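Local coordinates for bifunctional GH43-CE protein (Bacteroides eggerthii, PDB 6MLY) that probably hydrolyses xylan-derived chains as a family 43 beta-xylosidase and carries a second, carbohydrate esterase-like module in the same chain, at residues G308-N320 with A503-S515. Sequence-based numbering, arbitrary orientation.
Sequences GLIPGIVASDDFN and ADFDYFKIEDKIS
D317 and F508 pair backbone to backbone where the irregular segment 308-320 runs antiparallel to strand 502-511. Two bonds define this single hydrogen-bonded bridge: D317 N donates to F508 O at 2.8 Å, and F508 N returns to D317 O at 2.9 Å. One residue before the bridge, a side chain adds a third bond. S316 OG, set beside its own backbone N (chi1 -59°), accepts from I510 N at 3.2 Å with an N-H...O angle of 164°, so a hydroxyl stands in for a backbone carbonyl.

Beyond the bridge the segment turns. D317 OD1 receives F319 N from above the carboxylate plane, an Asx turn, while the same carboxylate is held by R321 and W332. F319 then lies against the strand: its CE2 is 3.7 Å from F508 N, D506 O meets the ring edge near its plane, and D317 CB sits over the centre of one face. One water lies between D318 O and D506 OD1, bridging the two segments at this end.

Toward the other end side-chain carbons carry the contact. V314 and I510 cross at about a right angle, V314 CB being 3.9 Å from I510 CD1; CG1 of I510, anti to the backbone N (chi1 -170°), carries that methyl. I310 reaches the backbone at the strand's end through CD1, 3.7 Å from I510 O. F508 packs edge-to-face with W332, and I510 touches F489 of the opposing sheet.

Strand 502-511 belongs to an antiparallel sheet facing a second one, consistent with the concanavalin A-like beta-sandwich assigned here; the contact fastens the loop between strands 275-282 and 333-335 along strand 502-511 of that sandwich.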
# COMPACT_ATOMS: atom_id res chain seq x y z
N GLY A 308 -9.96 3.71 19.55
CA GLY A 308 -9.60 3.58 18.14
C GLY A 308 -10.48 4.43 17.24
O GLY A 308 -10.96 5.45 17.67
N LEU A 309 -10.66 3.99 15.99
CA LEU A 309 -11.45 4.73 15.01
C LEU A 309 -12.60 3.86 14.48
O LEU A 309 -13.24 4.24 13.50
CB LEU A 309 -10.54 5.17 13.86
CG LEU A 309 -9.23 5.84 14.29
CD1 LEU A 309 -8.09 4.82 14.32
CD2 LEU A 309 -8.88 7.00 13.37
N ILE A 310 -12.87 2.73 15.15
CA ILE A 310 -13.96 1.85 14.77
C ILE A 310 -14.95 1.81 15.93
O ILE A 310 -14.57 1.44 17.04
CB ILE A 310 -13.44 0.44 14.40
CG1 ILE A 310 -12.35 0.51 13.32
CG2 ILE A 310 -14.58 -0.47 13.99
CD1 ILE A 310 -11.70 -0.82 13.00
N PRO A 311 -16.21 2.20 15.68
CA PRO A 311 -16.75 2.51 14.36
C PRO A 311 -16.99 4.00 14.07
O PRO A 311 -17.85 4.33 13.25
CB PRO A 311 -18.08 1.73 14.38
CG PRO A 311 -18.58 1.91 15.79
CD PRO A 311 -17.33 2.08 16.63
N GLY A 312 -16.21 4.89 14.70
CA GLY A 312 -16.46 6.35 14.70
C GLY A 312 -16.18 7.00 13.35
O GLY A 312 -17.02 7.76 12.84
N ILE A 313 -15.00 6.72 12.79
CA ILE A 313 -14.49 7.35 11.56
C ILE A 313 -14.54 6.36 10.39
O ILE A 313 -14.69 6.77 9.23
CB ILE A 313 -13.05 7.87 11.78
CG1 ILE A 313 -12.87 8.54 13.14
CG2 ILE A 313 -12.62 8.77 10.64
CD1 ILE A 313 -13.63 9.83 13.31
N VAL A 314 -14.36 5.07 10.69
CA VAL A 314 -14.47 3.95 9.72
C VAL A 314 -15.21 2.81 10.41
O VAL A 314 -14.94 2.51 11.56
CB VAL A 314 -13.10 3.48 9.21
CG1 VAL A 314 -12.42 4.53 8.34
CG2 VAL A 314 -12.18 3.06 10.34
N ALA A 315 -16.15 2.18 9.69
CA ALA A 315 -16.91 1.06 10.23
C ALA A 315 -17.16 0.02 9.12
O ALA A 315 -17.20 0.37 7.94
CB ALA A 315 -18.20 1.55 10.83
N SER A 316 -17.31 -1.25 9.53
CA SER A 316 -17.77 -2.34 8.65
C SER A 316 -19.24 -2.11 8.30
O SER A 316 -19.94 -1.41 9.05
CB SER A 316 -17.58 -3.69 9.31
OG SER A 316 -16.22 -3.92 9.63
N ASP A 317 -19.70 -2.68 7.18
CA ASP A 317 -21.09 -2.59 6.75
C ASP A 317 -21.53 -3.92 6.15
O ASP A 317 -20.99 -4.36 5.14
CB ASP A 317 -21.30 -1.46 5.73
CG ASP A 317 -22.70 -0.86 5.72
OD1 ASP A 317 -23.61 -1.47 6.32
OD2 ASP A 317 -22.87 0.21 5.10
N ASP A 318 -22.54 -4.54 6.77
CA ASP A 318 -23.11 -5.81 6.32
C ASP A 318 -24.13 -5.55 5.20
O ASP A 318 -24.67 -6.50 4.62
CB ASP A 318 -23.73 -6.58 7.49
CG ASP A 318 -24.89 -5.89 8.19
OD1 ASP A 318 -25.15 -4.71 7.89
OD2 ASP A 318 -25.54 -6.54 9.04
N PHE A 319 -24.40 -4.27 4.92
CA PHE A 319 -25.35 -3.79 3.90
C PHE A 319 -26.75 -4.34 4.19
O PHE A 319 -27.54 -4.58 3.27
CB PHE A 319 -24.82 -4.10 2.50
CG PHE A 319 -23.61 -3.30 2.12
CD1 PHE A 319 -23.67 -1.91 2.05
CD2 PHE A 319 -22.40 -3.91 1.83
CE1 PHE A 319 -22.55 -1.17 1.70
CE2 PHE A 319 -21.28 -3.17 1.48
CZ PHE A 319 -21.36 -1.80 1.42
N ASN A 320 -27.06 -4.49 5.49
CA ASN A 320 -28.37 -4.83 6.01
C ASN A 320 -28.94 -3.60 6.71
O ASN A 320 -28.24 -2.98 7.51
CB ASN A 320 -28.33 -5.96 7.04
CG ASN A 320 -28.87 -7.28 6.54
OD1 ASN A 320 -29.88 -7.32 5.84
ND2 ASN A 320 -28.21 -8.35 6.93
N ALA A 503 -22.50 -5.52 -10.02
CA ALA A 503 -21.66 -6.29 -9.11
C ALA A 503 -22.20 -6.12 -7.69
O ALA A 503 -22.22 -5.01 -7.17
CB ALA A 503 -20.23 -5.82 -9.21
N ASP A 504 -22.64 -7.21 -7.07
CA ASP A 504 -23.16 -7.16 -5.72
C ASP A 504 -21.99 -7.17 -4.74
O ASP A 504 -20.96 -7.76 -5.03
CB ASP A 504 -24.13 -8.31 -5.44
CG ASP A 504 -25.24 -8.44 -6.47
OD1 ASP A 504 -25.58 -7.42 -7.11
OD2 ASP A 504 -25.75 -9.58 -6.64
N PHE A 505 -22.16 -6.49 -3.60
CA PHE A 505 -21.24 -6.57 -2.46
C PHE A 505 -22.04 -6.97 -1.21
O PHE A 505 -22.97 -6.25 -0.83
CB PHE A 505 -20.56 -5.23 -2.20
CG PHE A 505 -19.64 -4.74 -3.29
CD1 PHE A 505 -18.27 -4.78 -3.15
CD2 PHE A 505 -20.16 -4.20 -4.46
CE1 PHE A 505 -17.43 -4.31 -4.14
CE2 PHE A 505 -19.32 -3.73 -5.46
CZ PHE A 505 -17.95 -3.79 -5.30
N ASP A 506 -21.68 -8.11 -0.60
CA ASP A 506 -22.39 -8.60 0.59
C ASP A 506 -22.06 -7.71 1.79
O ASP A 506 -22.95 -7.36 2.57
CB ASP A 506 -22.07 -10.07 0.89
CG ASP A 506 -22.94 -10.68 1.98
OD1 ASP A 506 -24.05 -10.15 2.22
OD2 ASP A 506 -22.50 -11.68 2.58
N TYR A 507 -20.77 -7.35 1.92
CA TYR A 507 -20.27 -6.60 3.06
C TYR A 507 -18.98 -5.86 2.69
O TYR A 507 -18.32 -6.17 1.70
CB TYR A 507 -20.06 -7.52 4.27
CG TYR A 507 -18.92 -8.50 4.16
CD1 TYR A 507 -17.62 -8.12 4.46
CD2 TYR A 507 -19.14 -9.82 3.80
CE1 TYR A 507 -16.56 -9.03 4.37
CE2 TYR A 507 -18.10 -10.73 3.71
CZ TYR A 507 -16.81 -10.33 4.00
OH TYR A 507 -15.78 -11.24 3.90
N PHE A 508 -18.65 -4.85 3.51
CA PHE A 508 -17.30 -4.32 3.64
C PHE A 508 -16.89 -4.49 5.10
O PHE A 508 -17.70 -4.30 6.00
CB PHE A 508 -17.23 -2.85 3.20
CG PHE A 508 -15.93 -2.16 3.52
CD1 PHE A 508 -14.89 -2.14 2.60
CD2 PHE A 508 -15.74 -1.53 4.74
CE1 PHE A 508 -13.69 -1.50 2.90
CE2 PHE A 508 -14.54 -0.90 5.03
CZ PHE A 508 -13.52 -0.89 4.11
N LYS A 509 -15.63 -4.89 5.32
CA LYS A 509 -15.12 -5.15 6.65
C LYS A 509 -13.77 -4.45 6.78
O LYS A 509 -12.96 -4.51 5.86
CB LYS A 509 -14.99 -6.66 6.88
CG LYS A 509 -15.38 -7.14 8.27
CD LYS A 509 -14.21 -7.62 9.11
CE LYS A 509 -13.74 -9.00 8.71
NZ LYS A 509 -12.84 -9.57 9.74
N ILE A 510 -13.57 -3.77 7.92
CA ILE A 510 -12.33 -3.04 8.19
C ILE A 510 -11.91 -3.31 9.64
O ILE A 510 -12.75 -3.33 10.55
CB ILE A 510 -12.49 -1.54 7.91
CG1 ILE A 510 -11.14 -0.81 7.97
CG2 ILE A 510 -13.51 -0.90 8.84
CD1 ILE A 510 -11.17 0.60 7.43
N GLU A 511 -10.60 -3.49 9.83
CA GLU A 511 -10.00 -3.84 11.11
C GLU A 511 -8.63 -3.15 11.23
O GLU A 511 -7.96 -2.91 10.23
CB GLU A 511 -9.90 -5.37 11.23
CG GLU A 511 -9.34 -6.05 9.99
CD GLU A 511 -9.62 -7.54 9.88
OE1 GLU A 511 -10.42 -8.06 10.69
OE2 GLU A 511 -9.04 -8.18 8.98
N ASP A 512 -8.26 -2.81 12.47
CA ASP A 512 -7.01 -2.09 12.77
C ASP A 512 -5.88 -3.09 13.03
O ASP A 512 -4.79 -2.71 13.44
CB ASP A 512 -7.19 -1.11 13.94
CG ASP A 512 -7.82 -1.72 15.19
OD1 ASP A 512 -7.31 -2.75 15.67
OD2 ASP A 512 -8.81 -1.14 15.67
N LYS A 513 -6.19 -4.38 12.82
CA LYS A 513 -5.20 -5.44 12.82
C LYS A 513 -4.53 -5.50 11.45
O LYS A 513 -4.95 -4.83 10.49
CB LYS A 513 -5.87 -6.77 13.18
N ILE A 514 -3.46 -6.29 11.37
CA ILE A 514 -2.75 -6.65 10.13
C ILE A 514 -2.19 -8.07 10.29
O ILE A 514 -1.87 -8.50 11.40
CB ILE A 514 -1.65 -5.61 9.81
CG1 ILE A 514 -1.04 -5.84 8.42
CG2 ILE A 514 -0.57 -5.58 10.89
CD1 ILE A 514 -0.12 -4.73 7.96
N SER A 515 -2.10 -8.80 9.17
CA SER A 515 -1.60 -10.19 9.17
C SER A 515 -0.09 -10.21 9.46
O SER A 515 0.37 -10.98 10.32
CB SER A 515 -1.90 -10.88 7.87
OG SER A 515 -1.17 -10.31 6.80
O HOH W 1 -23.88 -9.36 4.66